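Local coordinates for protein ribonuclease VapC (Caulobacter crescentus, PDB 5L6M) that probably acts as the magnesium-dependent, RNA-cleaving toxin of a toxin-antitoxin pair, built on a PIN domain, at residues 107-112 with 121-126. Residues are numbered along the deposited sequence; the frame is centred on the assembly and turned at random.
Sequences ATFVTF and PGLSLL
Thr108 and Ser124 meet where the parallel pairing of 108-111 with 125-127 begins, and Thr108 can be traced atom by atom. Its CB lies near Ser124 OG; OG1, beside the backbone N (chi1 -74°), makes a short 2.5 Å hydrogen bond with Ser124 OG; CG2, anti to that N, touches Ser124 OG and packs 3.8 Å from Leu126 CB. Three backbone bonds establish the parallel pairing: Phe109 N to Ser124 O (2.7 Å), Leu126 N to Phe109 O (2.7 Å, 175° at the hydrogen) and Thr111 N to Leu126 O (3.1 Å). A water continues it, donating to Ala107 O and accepting from Ser124 N. On the face carrying Phe109, Leu125 CD2 sits at the ring edge, 3.8 Å from CD2 of Phe109, and also touches Thr111 CG2 at 3.7 Å; on the other, Val110 CG2 lies 4.0 Å from Leu126 CD2. Strand 125-127 is thereby joined beside 108-111 at the edge of the parallel PIN sheet within this chain. Thr111 OG1 bonds Asp6 OD2, of a predicted magnesium ligand, and Asn113 N. The chemistry implies a polar start followed by apolar contacts on both faces, with Thr111 held so that its hydroxyl probably helps orient the Asp6 carboxylate.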
# COMPACT_ATOMS: atom_id res chain seq x y z
N ALA B 107 -8.61 -18.64 6.14
CA ALA B 107 -9.23 -19.94 6.06
C ALA B 107 -8.17 -21.01 6.24
O ALA B 107 -7.00 -20.80 5.93
CB ALA B 107 -9.95 -20.14 4.72
N THR B 108 -8.60 -22.16 6.75
CA THR B 108 -7.71 -23.31 6.87
C THR B 108 -7.63 -24.01 5.51
O THR B 108 -8.65 -24.22 4.84
CB THR B 108 -8.24 -24.26 7.95
OG1 THR B 108 -8.00 -23.70 9.25
CG2 THR B 108 -7.59 -25.64 7.87
N PHE B 109 -6.41 -24.37 5.10
CA PHE B 109 -6.15 -24.94 3.78
C PHE B 109 -6.08 -26.46 3.90
O PHE B 109 -5.27 -26.98 4.67
CB PHE B 109 -4.83 -24.41 3.23
CG PHE B 109 -4.53 -24.85 1.83
CD1 PHE B 109 -5.26 -24.37 0.76
CD2 PHE B 109 -3.48 -25.71 1.58
CE1 PHE B 109 -4.97 -24.76 -0.53
CE2 PHE B 109 -3.17 -26.10 0.30
CZ PHE B 109 -3.93 -25.63 -0.76
N VAL B 110 -6.92 -27.16 3.15
CA VAL B 110 -7.02 -28.63 3.25
C VAL B 110 -6.36 -29.22 2.02
O VAL B 110 -6.74 -28.89 0.88
CB VAL B 110 -8.48 -29.09 3.38
CG1 VAL B 110 -8.60 -30.63 3.66
CG2 VAL B 110 -9.18 -28.29 4.47
N THR B 111 -5.33 -30.03 2.23
CA THR B 111 -4.56 -30.56 1.11
C THR B 111 -4.09 -31.99 1.37
O THR B 111 -4.00 -32.47 2.51
CB THR B 111 -3.35 -29.67 0.83
OG1 THR B 111 -2.59 -30.23 -0.26
CG2 THR B 111 -2.48 -29.51 2.09
N PHE B 112 -3.79 -32.68 0.26
CA PHE B 112 -3.08 -33.96 0.30
C PHE B 112 -1.58 -33.79 0.24
O PHE B 112 -0.85 -34.78 0.35
CB PHE B 112 -3.48 -34.86 -0.88
CG PHE B 112 -4.90 -35.28 -0.87
CD1 PHE B 112 -5.50 -35.67 0.31
CD2 PHE B 112 -5.63 -35.29 -2.04
CE1 PHE B 112 -6.81 -36.06 0.33
CE2 PHE B 112 -6.95 -35.68 -2.03
CZ PHE B 112 -7.54 -36.06 -0.84
N PRO B 121 4.35 -18.71 5.60
CA PRO B 121 4.09 -18.19 6.96
C PRO B 121 2.63 -17.85 7.17
O PRO B 121 1.98 -17.26 6.31
CB PRO B 121 4.97 -16.93 7.04
CG PRO B 121 6.03 -17.13 6.03
CD PRO B 121 5.38 -17.93 4.89
N GLY B 122 2.10 -18.25 8.34
CA GLY B 122 0.75 -17.88 8.73
C GLY B 122 -0.35 -18.82 8.27
O GLY B 122 -1.50 -18.65 8.69
N LEU B 123 -0.03 -19.81 7.45
CA LEU B 123 -1.04 -20.64 6.82
C LEU B 123 -1.51 -21.71 7.79
O LEU B 123 -0.70 -22.51 8.28
CB LEU B 123 -0.50 -21.29 5.54
CG LEU B 123 -1.53 -22.12 4.78
CD1 LEU B 123 -2.61 -21.21 4.21
CD2 LEU B 123 -0.83 -22.92 3.67
N SER B 124 -2.81 -21.72 8.07
CA SER B 124 -3.45 -22.80 8.81
C SER B 124 -3.68 -23.98 7.87
O SER B 124 -4.38 -23.85 6.86
CB SER B 124 -4.78 -22.30 9.40
OG SER B 124 -5.58 -23.38 9.87
N LEU B 125 -3.10 -25.13 8.21
CA LEU B 125 -2.98 -26.26 7.31
C LEU B 125 -3.74 -27.46 7.87
O LEU B 125 -3.57 -27.81 9.04
CB LEU B 125 -1.51 -26.64 7.11
CG LEU B 125 -0.82 -26.26 5.80
CD1 LEU B 125 0.63 -26.71 5.85
CD2 LEU B 125 -1.55 -26.90 4.61
N LEU B 126 -4.56 -28.08 7.04
CA LEU B 126 -5.16 -29.36 7.42
C LEU B 126 -4.65 -30.41 6.44
O LEU B 126 -4.98 -30.36 5.26
CB LEU B 126 -6.68 -29.29 7.43
CG LEU B 126 -7.39 -30.60 7.70
CD1 LEU B 126 -6.83 -31.26 8.95
CD2 LEU B 126 -8.87 -30.33 7.85
O HOH W 1 -4.79 -19.74 6.87